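Local coordinates for protein metallophosphoesterase (PDB 3RQZ) that binds zinc ions and probably acts as a phosphatase of the calcineurin-like metallophosphoesterase superfamily, at residues A[8-13]-A[33-38]; A[57-62]-A[113-118]; A[125-130]-A[148-153]. All blocks are in the same frame, centred on the assembly; numbering follows the deposited sequence.

Contact 1: residues A[8-13]-A[33-38]; sequences IISDVH and WSLGDI. With ZN (zinc ion), chain D.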
loop_
_atom_site.group_PDB
_atom_site.type_symbol
_atom_site.label_atom_id
_atom_site.label_comp_id
_atom_site.label_asym_id
_atom_site.label_seq_id
_atom_site.Cartn_x
_atom_site.Cartn_y
_atom_site.Cartn_z
ATOM N N ILE A 8 -7.527 2.133 -5.295
ATOM C CA ILE A 8 -6.110 2.301 -5.007
ATOM C C ILE A 8 -5.781 1.638 -3.681
ATOM O O ILE A 8 -6.386 1.964 -2.653
ATOM C CB ILE A 8 -5.693 3.798 -4.982
ATOM C CG1 ILE A 8 -6.089 4.476 -6.320
ATOM C CG2 ILE A 8 -4.162 3.923 -4.684
ATOM C CD1 ILE A 8 -5.685 5.939 -6.426
ATOM N N ILE A 9 -4.826 0.706 -3.705
ATOM C CA ILE A 9 -4.445 -0.037 -2.508
ATOM C C ILE A 9 -2.936 -0.031 -2.320
ATOM O O ILE A 9 -2.157 0.124 -3.290
ATOM C CB ILE A 9 -4.959 -1.550 -2.511
ATOM C CG1 ILE A 9 -4.422 -2.336 -3.741
ATOM C CG2 ILE A 9 -6.498 -1.594 -2.392
ATOM C CD1 ILE A 9 -4.812 -3.822 -3.780
ATOM N N SER A 10 -2.525 -0.211 -1.078
ATOM C CA SER A 10 -1.121 -0.275 -0.741
ATOM C C SER A 10 -0.935 -1.140 0.490
ATOM O O SER A 10 -1.861 -1.277 1.316
ATOM C CB SER A 10 -0.573 1.135 -0.478
ATOM O OG SER A 10 0.843 1.127 -0.391
ATOM N N ASP A 11 0.254 -1.723 0.612
ATOM C CA ASP A 11 0.683 -2.355 1.856
ATOM C C ASP A 11 -0.281 -3.458 2.293
ATOM O O ASP A 11 -0.707 -3.545 3.453
ATOM C CB ASP A 11 0.951 -1.279 2.947
ATOM C CG ASP A 11 2.025 -0.272 2.519
ATOM O OD1 ASP A 11 3.234 -0.618 2.575
ATOM O OD2 ASP A 11 1.665 0.866 2.109
ATOM N N VAL A 12 -0.616 -4.305 1.332
ATOM C CA VAL A 12 -1.401 -5.501 1.584
ATOM C C VAL A 12 -0.665 -6.414 2.583
ATOM O O VAL A 12 -1.268 -6.976 3.507
ATOM C CB VAL A 12 -1.721 -6.223 0.251
ATOM C CG1 VAL A 12 -2.368 -7.599 0.528
ATOM C CG2 VAL A 12 -2.637 -5.308 -0.621
ATOM N N HIS A 13 0.645 -6.545 2.419
ATOM C CA HIS A 13 1.437 -7.274 3.395
ATOM C C HIS A 13 0.854 -8.645 3.683
ATOM O O HIS A 13 0.662 -9.022 4.842
ATOM C CB HIS A 13 1.645 -6.440 4.684
ATOM C CG HIS A 13 2.723 -5.404 4.547
ATOM N ND1 HIS A 13 4.014 -5.728 4.189
ATOM C CD2 HIS A 13 2.695 -4.057 4.685
ATOM C CE1 HIS A 13 4.743 -4.623 4.130
ATOM N NE2 HIS A 13 3.962 -3.593 4.415
ATOM N N TRP A 33 -5.157 -0.295 -8.599
ATOM C CA TRP A 33 -3.737 0.059 -8.593
ATOM C C TRP A 33 -3.076 -0.357 -7.288
ATOM O O TRP A 33 -3.595 -0.046 -6.221
ATOM C CB TRP A 33 -3.519 1.569 -8.716
ATOM C CG TRP A 33 -4.063 2.250 -9.926
ATOM C CD1 TRP A 33 -4.554 1.677 -11.080
ATOM C CD2 TRP A 33 -4.118 3.656 -10.122
ATOM N NE1 TRP A 33 -4.938 2.665 -11.962
ATOM C CE2 TRP A 33 -4.664 3.885 -11.408
ATOM C CE3 TRP A 33 -3.757 4.757 -9.332
ATOM C CZ2 TRP A 33 -4.884 5.178 -11.918
ATOM C CZ3 TRP A 33 -3.967 6.063 -9.860
ATOM C CH2 TRP A 33 -4.536 6.245 -11.121
ATOM N N SER A 34 -1.938 -1.045 -7.378
ATOM C CA SER A 34 -1.194 -1.471 -6.193
ATOM C C SER A 34 0.071 -0.634 -6.018
ATOM O O SER A 34 0.882 -0.479 -6.950
ATOM C CB SER A 34 -0.841 -2.963 -6.288
ATOM O OG SER A 34 0.111 -3.351 -5.275
ATOM N N LEU A 35 0.246 -0.097 -4.815
ATOM C CA LEU A 35 1.430 0.668 -4.504
ATOM C C LEU A 35 2.517 -0.149 -3.804
ATOM O O LEU A 35 3.447 0.411 -3.233
ATOM C CB LEU A 35 1.031 1.911 -3.677
ATOM C CG LEU A 35 0.496 3.115 -4.435
ATOM C CD1 LEU A 35 -0.606 2.757 -5.439
ATOM C CD2 LEU A 35 0.013 4.267 -3.452
ATOM N N GLY A 36 2.438 -1.473 -3.876
ATOM C CA GLY A 36 3.563 -2.290 -3.413
ATOM C C GLY A 36 3.430 -2.751 -1.982
ATOM O O GLY A 36 2.418 -2.451 -1.306
ATOM N N ASP A 37 4.458 -3.472 -1.511
ATOM C CA ASP A 37 4.382 -4.216 -0.256
ATOM C C ASP A 37 3.168 -5.165 -0.226
ATOM O O ASP A 37 2.361 -5.158 0.706
ATOM C CB ASP A 37 4.403 -3.286 0.970
ATOM C CG ASP A 37 5.810 -2.864 1.363
ATOM O OD1 ASP A 37 6.797 -3.236 0.682
ATOM O OD2 ASP A 37 5.944 -2.139 2.350
ATOM N N ILE A 38 3.083 -5.991 -1.270
ATOM C CA ILE A 38 2.159 -7.091 -1.347
ATOM C C ILE A 38 2.479 -8.188 -0.305
ATOM O O ILE A 38 1.586 -8.885 0.157
ATOM C CB ILE A 38 2.234 -7.702 -2.755
ATOM C CG1 ILE A 38 2.136 -6.593 -3.827
ATOM C CG2 ILE A 38 1.148 -8.704 -2.959
ATOM C CD1 ILE A 38 2.354 -7.090 -5.298
HETATM ZN ZN ZN D . 4.602 -1.500 4.005
HETATM O O HOH W 1 6.402 -1.590 5.665
#
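Asp11 and Asp37 run side by side, their carboxylate planes turned 75° apart, and each presents one oxygen to the same zinc ion. Asp11 OD1 and Asp37 OD2 stand 3.1 Å apart, a separation of two acceptors made tolerable by the metal between them. The ring of His13 lies beside Asp37, tilted 49° to its carboxylate, with Asp37 CB over one face and His13 NE2 at 2.2 Å from the zinc. His65 N binds Asp37 OD1, Val39 O takes His13 ND1, and His152 adds a further zinc ligand. The ligands sit just past the ends of strands 6-9 and 31-34, parallel neighbours in a beta-alpha-beta unit with helix 16-26 as its crossover, a position where calcineurin-like phosphoesterases usually carry metal ligands. Ile9 N to Trp33 O (2.9 Å) ties the strands, and Asp11 N to Gly36 O (3.0 Å) continues the pairing into the loops. Ser10 OG donates to Asp11 OD2 (2.6 Å) from above the carboxylate plane; an alanine here would probably leave that oxygen relying on the backbone N of His150 and less firmly held. At the strand end of the contact, Ile8 CD1 packs obliquely on the Trp33 ring, 3.7 Å from CE3.

Contact 2: residues A[57-62]-A[113-118]; sequences PNISVI and WTVVHG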
loop_
_atom_site.group_PDB
_atom_site.type_symbol
_atom_site.label_atom_id
_atom_site.label_comp_id
_atom_site.label_asym_id
_atom_site.label_seq_id
_atom_site.Cartn_x
_atom_site.Cartn_y
_atom_site.Cartn_z
ATOM N N PRO A 57 -3.314 -4.829 -13.674
ATOM C CA PRO A 57 -2.474 -4.924 -14.890
ATOM C C PRO A 57 -1.827 -3.591 -15.333
ATOM O O PRO A 57 -0.868 -3.612 -16.096
ATOM C CB PRO A 57 -3.458 -5.421 -15.965
ATOM C CG PRO A 57 -4.883 -4.897 -15.478
ATOM C CD PRO A 57 -4.746 -5.097 -13.961
ATOM N N ASN A 58 -2.338 -2.453 -14.880
ATOM C CA ASN A 58 -1.812 -1.166 -15.363
ATOM C C ASN A 58 -0.858 -0.487 -14.398
ATOM O O ASN A 58 0.152 0.069 -14.839
ATOM C CB ASN A 58 -2.970 -0.202 -15.720
ATOM C CG ASN A 58 -3.836 -0.733 -16.833
ATOM O OD1 ASN A 58 -3.343 -1.069 -17.920
ATOM N ND2 ASN A 58 -5.139 -0.816 -16.581
ATOM N N ILE A 59 -1.180 -0.496 -13.101
ATOM C CA ILE A 59 -0.360 0.184 -12.099
ATOM C C ILE A 59 -0.104 -0.791 -10.953
ATOM O O ILE A 59 -1.022 -1.164 -10.234
ATOM C CB ILE A 59 -1.018 1.502 -11.560
ATOM C CG1 ILE A 59 -1.268 2.523 -12.681
ATOM C CG2 ILE A 59 -0.132 2.164 -10.443
ATOM C CD1 ILE A 59 -0.043 3.273 -13.079
ATOM N N SER A 60 1.138 -1.234 -10.818
ATOM C CA SER A 60 1.537 -2.133 -9.738
ATOM C C SER A 60 3.026 -1.879 -9.529
ATOM O O SER A 60 3.855 -2.279 -10.356
ATOM C CB SER A 60 1.309 -3.605 -10.141
ATOM O OG SER A 60 1.658 -4.505 -9.078
ATOM N N VAL A 61 3.375 -1.167 -8.456
ATOM C CA VAL A 61 4.748 -0.788 -8.259
ATOM C C VAL A 61 5.320 -1.600 -7.071
ATOM O O VAL A 61 4.572 -2.113 -6.249
ATOM C CB VAL A 61 4.912 0.789 -8.094
ATOM C CG1 VAL A 61 4.444 1.538 -9.387
ATOM C CG2 VAL A 61 4.161 1.315 -6.879
ATOM N N ILE A 62 6.639 -1.761 -7.031
ATOM C CA ILE A 62 7.280 -2.626 -6.061
ATOM C C ILE A 62 7.393 -1.840 -4.755
ATOM O O ILE A 62 7.573 -0.604 -4.782
ATOM C CB ILE A 62 8.678 -3.083 -6.580
ATOM C CG1 ILE A 62 9.297 -4.105 -5.654
ATOM C CG2 ILE A 62 9.682 -1.908 -6.740
ATOM C CD1 ILE A 62 9.584 -5.391 -6.323
ATOM N N TRP A 113 -1.053 11.385 -13.250
ATOM C CA TRP A 113 -0.580 10.784 -11.993
ATOM C C TRP A 113 0.775 10.114 -12.023
ATOM O O TRP A 113 1.180 9.584 -13.027
ATOM C CB TRP A 113 -1.621 9.830 -11.383
ATOM C CG TRP A 113 -2.246 8.902 -12.360
ATOM C CD1 TRP A 113 -1.768 7.689 -12.766
ATOM C CD2 TRP A 113 -3.496 9.105 -13.053
ATOM N NE1 TRP A 113 -2.645 7.120 -13.687
ATOM C CE2 TRP A 113 -3.712 7.968 -13.871
ATOM C CE3 TRP A 113 -4.437 10.143 -13.070
ATOM C CZ2 TRP A 113 -4.844 7.836 -14.700
ATOM C CZ3 TRP A 113 -5.570 10.014 -13.892
ATOM C CH2 TRP A 113 -5.760 8.860 -14.692
ATOM N N THR A 114 1.460 10.169 -10.880
ATOM C CA THR A 114 2.704 9.475 -10.658
ATOM C C THR A 114 2.404 8.569 -9.483
ATOM O O THR A 114 1.670 8.984 -8.546
ATOM C CB THR A 114 3.836 10.469 -10.297
ATOM O OG1 THR A 114 4.050 11.358 -11.409
ATOM C CG2 THR A 114 5.131 9.715 -9.951
ATOM N N VAL A 115 2.921 7.328 -9.528
ATOM C CA VAL A 115 2.656 6.357 -8.455
ATOM C C VAL A 115 3.975 5.683 -8.041
ATOM O O VAL A 115 4.723 5.179 -8.909
ATOM C CB VAL A 115 1.662 5.259 -8.910
ATOM C CG1 VAL A 115 1.450 4.220 -7.725
ATOM C CG2 VAL A 115 0.327 5.882 -9.381
ATOM N N VAL A 116 4.270 5.729 -6.741
ATOM C CA VAL A 116 5.457 5.122 -6.139
ATOM C C VAL A 116 5.050 4.529 -4.783
ATOM O O VAL A 116 3.989 4.838 -4.220
ATOM C CB VAL A 116 6.602 6.160 -5.879
ATOM C CG1 VAL A 116 7.224 6.663 -7.215
ATOM C CG2 VAL A 116 6.069 7.373 -5.041
ATOM N N HIS A 117 5.900 3.664 -4.251
ATOM C CA HIS A 117 5.618 3.100 -2.966
ATOM C C HIS A 117 5.894 4.102 -1.845
ATOM O O HIS A 117 5.131 4.205 -0.892
ATOM C CB HIS A 117 6.492 1.862 -2.743
ATOM C CG HIS A 117 6.267 1.232 -1.408
ATOM N ND1 HIS A 117 5.076 0.622 -1.086
ATOM C CD2 HIS A 117 7.059 1.135 -0.310
ATOM C CE1 HIS A 117 5.142 0.173 0.159
ATOM N NE2 HIS A 117 6.338 0.466 0.648
ATOM N N GLY A 118 7.021 4.784 -1.934
ATOM C CA GLY A 118 7.495 5.630 -0.831
ATOM C C GLY A 118 7.414 7.104 -1.196
ATOM O O GLY A 118 6.518 7.822 -0.749
HETATM O O HOH W 2 7.782 2.072 -5.615
#
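Val115 reaches Ile59 from its very first side-chain atom: CB lies 3.9 Å from Ile59 CG2. The branches then divide the work. Val115 CG1, anti to its backbone N (chi1 178°), meets two partners, Ile59 CG2 at 3.8 Å and Val61 CG2 at 4.1 Å, whereas Val115 CG2 touches Ile59 CG2. A single methyl of Ile59 is thus met by all three side-chain carbons of the valine. This is how the two sheets of the calcineurin-like sandwich face each other: strand 59-60 is the outer strand of one, strand 113-116 belongs to the other, and no direct hydrogen bond joins the segments. The touching parts run only 24° apart, and Ile59, Val61 and Val115 all project into the shared apolar layer, where Met108 lies against both Ile59 and Val61. Val61 continues the packing along the backbone, its CG1 resting 3.7 Å from Val115 O and its CG2 3.9 Å from His117 N. Farther on, a water joins the loops, accepting from His117 N at 2.8 Å and lying within hydrogen-bonding distance of Ile62 O, while His117 CB closes to 3.4 Å from Ile62 O. The imidazole itself heads for the metal centre, its ND1 hydrogen-bonded to Leu35 O.

Contact 3: residues A[125-130]-A[148-153]; sequences WEYIYN and VGHTHV. With ZN (zinc ion), chain D.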
loop_
_atom_site.group_PDB
_atom_site.type_symbol
_atom_site.label_atom_id
_atom_site.label_comp_id
_atom_site.label_asym_id
_atom_site.label_seq_id
_atom_site.Cartn_x
_atom_site.Cartn_y
_atom_site.Cartn_z
ATOM N N TRP A 125 11.826 3.743 -0.767
ATOM C CA TRP A 125 12.340 3.856 0.606
ATOM C C TRP A 125 11.810 4.975 1.474
ATOM O O TRP A 125 11.711 4.808 2.706
ATOM C CB TRP A 125 13.855 4.011 0.543
ATOM C CG TRP A 125 14.555 2.884 -0.069
ATOM C CD1 TRP A 125 15.250 2.896 -1.250
ATOM C CD2 TRP A 125 14.688 1.552 0.468
ATOM N NE1 TRP A 125 15.803 1.648 -1.485
ATOM C CE2 TRP A 125 15.488 0.813 -0.441
ATOM C CE3 TRP A 125 14.227 0.924 1.638
ATOM C CZ2 TRP A 125 15.827 -0.534 -0.227
ATOM C CZ3 TRP A 125 14.562 -0.413 1.848
ATOM C CH2 TRP A 125 15.359 -1.128 0.910
ATOM N N GLU A 126 11.500 6.122 0.879
ATOM C CA GLU A 126 11.286 7.336 1.703
ATOM C C GLU A 126 9.844 7.445 2.179
ATOM O O GLU A 126 8.929 7.305 1.386
ATOM C CB GLU A 126 11.679 8.605 0.932
ATOM C CG GLU A 126 11.484 9.930 1.721
ATOM C CD GLU A 126 12.053 11.146 1.002
ATOM O OE1 GLU A 126 11.610 11.479 -0.117
ATOM O OE2 GLU A 126 12.962 11.786 1.574
ATOM N N TYR A 127 9.655 7.705 3.469
ATOM C CA TYR A 127 8.306 7.934 4.033
ATOM C C TYR A 127 7.916 9.392 3.862
ATOM O O TYR A 127 8.744 10.282 4.032
ATOM C CB TYR A 127 8.239 7.606 5.526
ATOM C CG TYR A 127 8.599 6.190 5.915
ATOM C CD1 TYR A 127 7.637 5.170 5.889
ATOM C CD2 TYR A 127 9.885 5.880 6.344
ATOM C CE1 TYR A 127 7.963 3.859 6.263
ATOM C CE2 TYR A 127 10.230 4.590 6.722
ATOM C CZ TYR A 127 9.259 3.584 6.692
ATOM O OH TYR A 127 9.586 2.308 7.061
ATOM N N ILE A 128 6.660 9.646 3.533
ATOM C CA ILE A 128 6.142 11.011 3.559
ATOM C C ILE A 128 5.056 11.107 4.623
ATOM O O ILE A 128 3.955 10.575 4.437
ATOM C CB ILE A 128 5.536 11.423 2.210
ATOM C CG1 ILE A 128 6.547 11.186 1.080
ATOM C CG2 ILE A 128 5.006 12.906 2.329
ATOM C CD1 ILE A 128 6.096 11.637 -0.349
ATOM N N TYR A 129 5.355 11.772 5.734
ATOM C CA TYR A 129 4.362 11.918 6.806
ATOM C C TYR A 129 4.312 13.312 7.434
ATOM O O TYR A 129 3.627 13.520 8.454
ATOM C CB TYR A 129 4.547 10.855 7.904
ATOM C CG TYR A 129 5.959 10.801 8.454
ATOM C CD1 TYR A 129 6.416 11.767 9.369
ATOM C CD2 TYR A 129 6.840 9.802 8.057
ATOM C CE1 TYR A 129 7.708 11.725 9.881
ATOM C CE2 TYR A 129 8.156 9.753 8.560
ATOM C CZ TYR A 129 8.575 10.715 9.468
ATOM O OH TYR A 129 9.859 10.694 9.967
ATOM N N ASN A 130 5.063 14.255 6.876
ATOM C CA ASN A 130 4.998 15.640 7.350
ATOM C C ASN A 130 5.161 16.648 6.194
ATOM O O ASN A 130 5.458 16.257 5.048
ATOM C CB ASN A 130 5.999 15.894 8.512
ATOM C CG ASN A 130 7.467 15.666 8.097
ATOM O OD1 ASN A 130 7.803 15.719 6.923
ATOM N ND2 ASN A 130 8.339 15.393 9.080
ATOM N N VAL A 148 1.216 7.672 -3.069
ATOM C CA VAL A 148 2.283 7.033 -2.300
ATOM C C VAL A 148 1.703 6.116 -1.217
ATOM O O VAL A 148 0.545 6.276 -0.840
ATOM C CB VAL A 148 3.219 8.093 -1.638
ATOM C CG1 VAL A 148 3.777 9.079 -2.665
ATOM C CG2 VAL A 148 2.496 8.872 -0.502
ATOM N N GLY A 149 2.501 5.161 -0.719
ATOM C CA GLY A 149 2.098 4.293 0.407
ATOM C C GLY A 149 3.140 4.341 1.516
ATOM O O GLY A 149 3.567 5.450 1.930
ATOM N N HIS A 150 3.500 3.151 2.019
ATOM C CA HIS A 150 4.711 2.930 2.854
ATOM C C HIS A 150 4.534 3.335 4.335
ATOM O O HIS A 150 5.043 2.667 5.238
ATOM C CB HIS A 150 5.908 3.658 2.186
ATOM C CG HIS A 150 7.272 3.271 2.678
ATOM N ND1 HIS A 150 7.587 2.029 3.189
ATOM C CD2 HIS A 150 8.429 3.977 2.673
ATOM C CE1 HIS A 150 8.874 1.999 3.503
ATOM N NE2 HIS A 150 9.410 3.164 3.182
ATOM N N THR A 151 3.797 4.396 4.612
ATOM C CA THR A 151 3.595 4.781 6.005
ATOM C C THR A 151 2.504 3.951 6.684
ATOM O O THR A 151 2.472 3.850 7.906
ATOM C CB THR A 151 3.170 6.256 6.099
ATOM O OG1 THR A 151 1.948 6.400 5.360
ATOM C CG2 THR A 151 4.232 7.174 5.488
ATOM N N HIS A 152 1.593 3.383 5.894
ATOM C CA HIS A 152 0.424 2.611 6.400
ATOM C C HIS A 152 -0.597 3.524 7.080
ATOM O O HIS A 152 -1.395 3.105 7.974
ATOM C CB HIS A 152 0.835 1.485 7.358
ATOM C CG HIS A 152 1.771 0.480 6.770
ATOM N ND1 HIS A 152 2.037 -0.724 7.387
ATOM C CD2 HIS A 152 2.530 0.499 5.642
ATOM C CE1 HIS A 152 2.913 -1.404 6.666
ATOM N NE2 HIS A 152 3.236 -0.683 5.612
ATOM N N VAL A 153 -0.547 4.795 6.705
ATOM C CA VAL A 153 -1.495 5.772 7.241
ATOM C C VAL A 153 -2.060 6.571 6.075
ATOM O O VAL A 153 -1.295 7.141 5.288
ATOM C CB VAL A 153 -0.836 6.686 8.312
ATOM C CG1 VAL A 153 -1.860 7.751 8.875
ATOM C CG2 VAL A 153 -0.261 5.845 9.505
HETATM ZN ZN ZN D . 4.602 -1.500 4.005
HETATM O O HOH W 3 5.313 7.684 1.852
HETATM O O HOH W 1 6.402 -1.590 5.665
#
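Tyr127 and His150 form an offset stack, ring centroids 3.9 Å apart and planes only 8° from parallel. Tyr127 CE1 lies over the centre of the imidazole, while His150 NE2 sits over the tyrosine face toward its rim, so the aromatic overlap is close but uneven. The imidazole is also held within its own plane: NE2 donates to Trp125 O at 2.9 Å, a bent bond (141° at the hydrogen) that reaches the carbonyl from above its plane. At the edge of the Tyr127 ring, near its plane, Thr151 CG2 fills in and also approaches Ile128 O to 3.6 Å. Behind this first shell, Ile128 CD1 meets Val148 CG1 at 4.2 Å, and a water accepts from Ile128 N and donates to Gly149 O. Thr151 OG1 accepts from Val153 N in an ST turn, steadying the bend of the Gly-His-Thr-His sequence, a signature motif of calcineurin-like phosphoesterases. Beyond it, Asp11 OD2 takes the backbone N of His150, and His152 NE2 binds the zinc at 2.3 Å alongside Asp11, His13 and Asp37. His150, with Asp37, belongs to the site of a second zinc. Because NE2 spends its N-H on the Trp125 carbonyl, ND1 is probably the nitrogen left to coordinate that second metal, and the stacked tyrosine is likely to limit how far the ring can tilt.

From the N terminus, contact 1 closes first, returning the chain after helix 16-26 to the strand it left. Contact 2 opens only after helix 45-55 and closes a longer excursion, nearly half of it helical, bringing the second sheet against the first. Contact 3 follows, closing the short loop that holds helix 131-137. The three are in series, neither nested nor crossed, yet they touch in space. Ser34 O to Val61 N continues the first sheet from contact 1 into contact 2, and His117 O to Gly149 N links contact 2 to contact 3. Contacts 1 and 3 share a zinc and its water, so loops from both sheets converge on one metal centre.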